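Local coordinates for disulfide bond forming protein (DsbF) (Mycobacterium tuberculosis, PDB 3IOS), which probably acts as a secreted thiol oxidase of the thioredoxin family, introducing disulfide bonds into reduced, unfolded proteins exported by the bacterium, at residues A[49-54]-A[114-119]; A[55-60]-A[132-137]. All coordinates share one frame; numbering follows the deposited sequence.

Contact 1. Residues A[49-54]-A[114-119]; sequences PWCPTC and TQQPAY
Gln116 and cis-Pro117 lie against the sulfurs of Cys51 and Cys54 at the redox centre of a thioredoxin fold. The CxxC motif opens helix 52-67, and the loop with its cis-proline faces it. A Cys51–Cys54 disulfide is known for this protein, and each cysteine was modelled in two conformers; in one pair of conformers Cys51 SG and Cys54 SG are 3.7 Å apart, too far to be bonded, in keeping with a crystal of mixed oxidized and reduced forms.

A single hydrogen bond joins the two segments. Gln116 NE2 donates to Cys51 SG over 3.3 Å, with an N-H...S angle of 155° and the sulfur close to the amide plane. A bend at chi2 (-54°) folds CD of Gln116 back toward Cys51 and Trp50. Cys51 sits at the N-cap of the helix, and its SG accepts a weak capping bond from Cys54 N at 3.7 Å.

The remaining contacts are van der Waals. Gln116 CG touches both sulfurs, reaching Cys51 SG and Cys54 SG at 3.6 Å each, while Pro117 CB meets Cys54 SG at 3.8 Å. Further along the ring, Pro117 CG packs on Thr53 CG2 at 3.8 Å, the two side chains crossing at about a right angle. At the exposed margin Trp50 CH2 comes within 3.4 Å of Gln116 NE2, its ring plane inclined 73° to the amide; the indole NE1 is bonded to Leu79 O.

Beyond the pair of segments, Trp47 of strand 42-47 touches Cys54 and helix 82-91 covers Pro49. Pro117 shares a backbone bond with Gly133, just past strand 128-132, and leads directly into strand 118-122.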
loop_
_atom_site.group_PDB
_atom_site.type_symbol
_atom_site.label_atom_id
_atom_site.label_comp_id
_atom_site.label_asym_id
_atom_site.label_seq_id
_atom_site.Cartn_x
_atom_site.Cartn_y
_atom_site.Cartn_z
ATOM N N PRO A 49 -5.440 -0.500 -11.149
ATOM C CA PRO A 49 -5.004 -1.434 -12.194
ATOM C C PRO A 49 -4.714 -0.836 -13.566
ATOM O O PRO A 49 -3.811 -1.293 -14.269
ATOM C CB PRO A 49 -6.153 -2.447 -12.261
ATOM C CG PRO A 49 -6.827 -2.325 -10.937
ATOM C CD PRO A 49 -6.779 -0.858 -10.658
ATOM N N TRP A 50 -5.485 0.180 -13.940
ATOM C CA TRP A 50 -5.352 0.821 -15.241
ATOM C C TRP A 50 -4.329 1.943 -15.280
ATOM O O TRP A 50 -4.104 2.546 -16.348
ATOM C CB TRP A 50 -6.720 1.355 -15.674
ATOM C CG TRP A 50 -7.405 2.111 -14.573
ATOM C CD1 TRP A 50 -8.385 1.649 -13.746
ATOM C CD2 TRP A 50 -7.092 3.434 -14.126
ATOM N NE1 TRP A 50 -8.704 2.600 -12.809
ATOM C CE2 TRP A 50 -7.929 3.710 -13.024
ATOM C CE3 TRP A 50 -6.191 4.421 -14.556
ATOM C CZ2 TRP A 50 -7.882 4.925 -12.331
ATOM C CZ3 TRP A 50 -6.143 5.626 -13.867
ATOM C CH2 TRP A 50 -6.991 5.870 -12.770
ATOM N N CYS A 51 -3.698 2.249 -14.180
ATOM C CA CYS A 51 -2.750 3.327 -14.150
ATOM C C CYS A 51 -1.362 2.903 -14.644
ATOM O O CYS A 51 -0.685 2.066 -14.007
ATOM C CB CYS A 51 -2.741 3.741 -12.620
ATOM S SG CYS A 51 -1.676 5.281 -12.493
ATOM N N PRO A 52 -0.938 3.481 -15.747
ATOM C CA PRO A 52 0.369 3.187 -16.297
ATOM C C PRO A 52 1.527 3.459 -15.384
ATOM O O PRO A 52 2.535 2.752 -15.423
ATOM C CB PRO A 52 0.391 4.023 -17.581
ATOM C CG PRO A 52 -0.471 5.191 -17.235
ATOM C CD PRO A 52 -1.623 4.540 -16.511
ATOM N N THR A 53 1.388 4.487 -14.563
ATOM C CA THR A 53 2.441 4.827 -13.619
ATOM C C THR A 53 2.524 3.728 -12.561
ATOM O O THR A 53 3.618 3.316 -12.174
ATOM C CB THR A 53 2.173 6.187 -12.951
ATOM O OG1 THR A 53 2.110 7.204 -13.960
ATOM C CG2 THR A 53 3.279 6.532 -11.969
ATOM N N CYS A 54 1.373 3.248 -12.093
ATOM C CA CYS A 54 1.373 2.173 -11.103
ATOM C C CYS A 54 1.932 0.894 -11.684
ATOM O O CYS A 54 2.615 0.138 -10.999
ATOM C CB CYS A 54 -0.034 1.907 -10.595
ATOM S SG CYS A 54 -0.686 3.253 -9.566
ATOM N N THR A 114 -6.976 10.627 -3.268
ATOM C CA THR A 114 -7.994 10.738 -4.300
ATOM C C THR A 114 -7.435 10.319 -5.649
ATOM O O THR A 114 -8.187 9.972 -6.562
ATOM C CB THR A 114 -8.530 12.180 -4.398
ATOM O OG1 THR A 114 -7.435 13.088 -4.560
ATOM C CG2 THR A 114 -9.302 12.543 -3.138
ATOM N N GLN A 115 -6.112 10.336 -5.767
ATOM C CA GLN A 115 -5.457 9.963 -7.014
ATOM C C GLN A 115 -4.208 9.121 -6.788
ATOM O O GLN A 115 -3.454 9.344 -5.844
ATOM C CB GLN A 115 -5.072 11.214 -7.802
ATOM C CG GLN A 115 -6.237 12.117 -8.151
ATOM C CD GLN A 115 -5.783 13.406 -8.807
ATOM O OE1 GLN A 115 -5.167 13.388 -9.873
ATOM N NE2 GLN A 115 -6.085 14.533 -8.171
ATOM N N GLN A 116 -3.992 8.157 -7.669
ATOM C CA GLN A 116 -2.825 7.299 -7.571
ATOM C C GLN A 116 -1.776 7.810 -8.552
ATOM O O GLN A 116 -2.096 8.526 -9.499
ATOM C CB GLN A 116 -3.190 5.854 -7.918
ATOM C CG GLN A 116 -3.418 5.598 -9.399
ATOM C CD GLN A 116 -4.442 6.535 -10.002
ATOM O OE1 GLN A 116 -5.482 6.802 -9.400
ATOM N NE2 GLN A 116 -4.158 7.033 -11.200
ATOM N N PRO A 117 -0.507 7.456 -8.323
ATOM C CA PRO A 117 -0.117 6.621 -7.189
ATOM C C PRO A 117 0.121 7.466 -5.944
ATOM O O PRO A 117 0.279 8.686 -6.027
ATOM C CB PRO A 117 1.159 5.956 -7.685
ATOM C CG PRO A 117 1.790 7.055 -8.477
ATOM C CD PRO A 117 0.622 7.634 -9.257
ATOM N N ALA A 118 0.123 6.808 -4.792
ATOM C CA ALA A 118 0.374 7.481 -3.528
ATOM C C ALA A 118 0.975 6.458 -2.580
ATOM O O ALA A 118 0.823 5.247 -2.776
ATOM C CB ALA A 118 -0.914 8.047 -2.948
ATOM N N TYR A 119 1.665 6.956 -1.561
ATOM C CA TYR A 119 2.306 6.100 -0.573
ATOM C C TYR A 119 2.056 6.640 0.825
ATOM O O TYR A 119 2.128 7.848 1.048
ATOM C CB TYR A 119 3.820 6.067 -0.819
ATOM C CG TYR A 119 4.224 5.427 -2.118
ATOM C CD1 TYR A 119 4.609 4.090 -2.162
ATOM C CD2 TYR A 119 4.186 6.144 -3.313
ATOM C CE1 TYR A 119 4.946 3.477 -3.361
ATOM C CE2 TYR A 119 4.517 5.540 -4.523
ATOM C CZ TYR A 119 4.896 4.204 -4.536
ATOM O OH TYR A 119 5.225 3.591 -5.722
#

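Contact 2. Residues A[55-60]-A[132-137]; sequences QGEAPV and RGRMSQ
Helix 52-67 runs past the loop that follows strand 128-132, bringing the CA atoms of Val60 and Gln137 to 5.7 Å while those of Glu57 and Met135 stay 7.6 Å apart. In this thioredoxin fold the contact joins the helix that carries the CxxC motif to the loop leading into helix 137-147. Glu57 and Val60, one turn apart, provide the helix side of it.

Glu57 makes the polar link. With CD anti to CA (chi2 -160°), the side chain extends from the helix and OE2 accepts from Met135 N at 2.6 Å. The N-H...O angle is 155°, and the donor arrives on the syn side of the carboxylate, 21° out of its plane. OE1 is taken by the hydroxyl of Tyr119, so both oxygens of this buried carboxylate have a hydrogen-bonding partner.

Arg134 crosses Glu57 at about a right angle without forming a salt bridge, its NE remaining 5.2 Å from Glu57 OE2. Its NH1 instead makes a weak hydrogen bond to Thr53 OG1. The Met135 side chain lies against Tyr119 and Phe121 of strand 118-122 and Leu140 of helix 137-147, while Ser136, at the N-cap of that helix, bonds through OG to Glu139 N.

The apolar part lies one turn further along helix 52-67. There the aliphatic base of Gln137 is covered by a single methyl of Val60: CG1 rests 3.5 Å from Gln137 CA and 3.6 Å from Gln137 CB.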
loop_
_atom_site.group_PDB
_atom_site.type_symbol
_atom_site.label_atom_id
_atom_site.label_comp_id
_atom_site.label_asym_id
_atom_site.label_seq_id
_atom_site.Cartn_x
_atom_site.Cartn_y
_atom_site.Cartn_z
ATOM N N GLN A 55 1.627 0.651 -12.951
ATOM C CA GLN A 55 2.125 -0.536 -13.624
ATOM C C GLN A 55 3.646 -0.449 -13.670
ATOM O O GLN A 55 4.342 -1.446 -13.484
ATOM C CB GLN A 55 1.541 -0.615 -15.038
ATOM C CG GLN A 55 0.043 -0.882 -15.048
ATOM C CD GLN A 55 -0.607 -0.589 -16.386
ATOM O OE1 GLN A 55 0.072 -0.403 -17.396
ATOM N NE2 GLN A 55 -1.935 -0.546 -16.397
ATOM N N GLY A 56 4.154 0.758 -13.890
ATOM C CA GLY A 56 5.592 0.948 -13.948
ATOM C C GLY A 56 6.274 0.854 -12.596
ATOM O O GLY A 56 7.403 0.377 -12.496
ATOM N N GLU A 57 5.596 1.297 -11.544
ATOM C CA GLU A 57 6.191 1.252 -10.215
ATOM C C GLU A 57 6.029 -0.087 -9.503
ATOM O O GLU A 57 6.735 -0.364 -8.535
ATOM C CB GLU A 57 5.611 2.359 -9.338
ATOM C CG GLU A 57 5.727 3.743 -9.944
ATOM C CD GLU A 57 5.598 4.840 -8.912
ATOM O OE1 GLU A 57 4.728 4.730 -8.024
ATOM O OE2 GLU A 57 6.362 5.822 -8.998
ATOM N N ALA A 58 5.103 -0.910 -9.979
ATOM C CA ALA A 58 4.850 -2.205 -9.354
ATOM C C ALA A 58 6.105 -3.044 -9.095
ATOM O O ALA A 58 6.319 -3.503 -7.977
ATOM C CB ALA A 58 3.845 -2.996 -10.182
ATOM N N PRO A 59 6.954 -3.249 -10.117
ATOM C CA PRO A 59 8.164 -4.052 -9.887
ATOM C C PRO A 59 9.108 -3.424 -8.864
ATOM O O PRO A 59 9.834 -4.126 -8.156
ATOM C CB PRO A 59 8.781 -4.157 -11.280
ATOM C CG PRO A 59 8.338 -2.890 -11.944
ATOM C CD PRO A 59 6.891 -2.788 -11.514
ATOM N N VAL A 60 9.086 -2.098 -8.784
ATOM C CA VAL A 60 9.925 -1.378 -7.835
ATOM C C VAL A 60 9.410 -1.597 -6.416
ATOM O O VAL A 60 10.183 -1.866 -5.495
ATOM C CB VAL A 60 9.923 0.128 -8.134
ATOM C CG1 VAL A 60 10.675 0.874 -7.051
ATOM C CG2 VAL A 60 10.551 0.381 -9.495
ATOM N N ARG A 132 2.027 11.933 -2.225
ATOM C CA ARG A 132 1.258 11.759 -3.446
ATOM C C ARG A 132 2.149 11.940 -4.658
ATOM O O ARG A 132 2.823 12.960 -4.805
ATOM C CB ARG A 132 0.110 12.765 -3.482
ATOM C CG ARG A 132 -0.846 12.613 -2.320
ATOM C CD ARG A 132 -1.931 13.672 -2.351
ATOM N NE ARG A 132 -2.943 13.433 -1.326
ATOM C CZ ARG A 132 -2.718 13.490 -0.018
ATOM N NH1 ARG A 132 -3.707 13.251 0.831
ATOM N NH2 ARG A 132 -1.512 13.792 0.447
ATOM N N GLY A 133 2.155 10.938 -5.525
ATOM C CA GLY A 133 2.970 11.011 -6.715
ATOM C C GLY A 133 3.805 9.761 -6.874
ATOM O O GLY A 133 3.731 8.842 -6.058
ATOM N N ARG A 134 4.607 9.731 -7.928
ATOM C CA ARG A 134 5.457 8.588 -8.201
ATOM C C ARG A 134 6.655 8.604 -7.270
ATOM O O ARG A 134 6.969 9.624 -6.656
ATOM C CB ARG A 134 5.917 8.613 -9.659
ATOM C CG ARG A 134 6.585 9.908 -10.079
ATOM C CD ARG A 134 6.865 9.928 -11.576
ATOM N NE ARG A 134 5.650 9.706 -12.356
ATOM C CZ ARG A 134 5.581 9.809 -13.680
ATOM N NH1 ARG A 134 4.432 9.586 -14.304
ATOM N NH2 ARG A 134 6.658 10.141 -14.381
ATOM N N MET A 135 7.312 7.458 -7.152
ATOM C CA MET A 135 8.480 7.365 -6.306
ATOM C C MET A 135 9.499 6.413 -6.901
ATOM O O MET A 135 9.165 5.310 -7.335
ATOM C CB MET A 135 8.097 6.898 -4.906
ATOM C CG MET A 135 9.184 7.174 -3.896
ATOM S SD MET A 135 8.647 6.965 -2.224
ATOM C CE MET A 135 7.418 8.286 -2.054
ATOM N N SER A 136 10.749 6.855 -6.921
ATOM C CA SER A 136 11.832 6.055 -7.457
ATOM C C SER A 136 12.200 4.968 -6.462
ATOM O O SER A 136 11.847 5.038 -5.281
ATOM C CB SER A 136 13.056 6.928 -7.708
ATOM O OG SER A 136 13.546 7.441 -6.484
ATOM N N GLN A 137 12.933 3.970 -6.940
ATOM C CA GLN A 137 13.360 2.884 -6.076
ATOM C C GLN A 137 14.253 3.418 -4.958
ATOM O O GLN A 137 14.151 2.990 -3.811
ATOM C CB GLN A 137 14.107 1.821 -6.887
ATOM C CG GLN A 137 14.437 0.580 -6.080
ATOM C CD GLN A 137 14.979 -0.549 -6.930
ATOM O OE1 GLN A 137 14.416 -0.882 -7.971
ATOM N NE2 GLN A 137 16.072 -1.156 -6.480
#

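In the fold
From the N terminus, the chain passes through strand 42-47 into 49-54 and then 55-60, successive pieces that begin helix 52-67. It next builds strands 72-77 and 98-101 with their helices. At 114-119 it returns, and contact 1 closes a loop of 59 intervening residues; strands 118-122 and 128-132 follow, and 132-137 closes the longer loop of contact 2. The two loops therefore cross rather than nest, their centres about 9 Å apart. Together they hold one helix both to the cis-proline loop and to the approach to helix 137-147. Besides the side-chain links of Glu57 and Arg134, Gln55 NE2 bonds to Pro49 O, joining the two contacts.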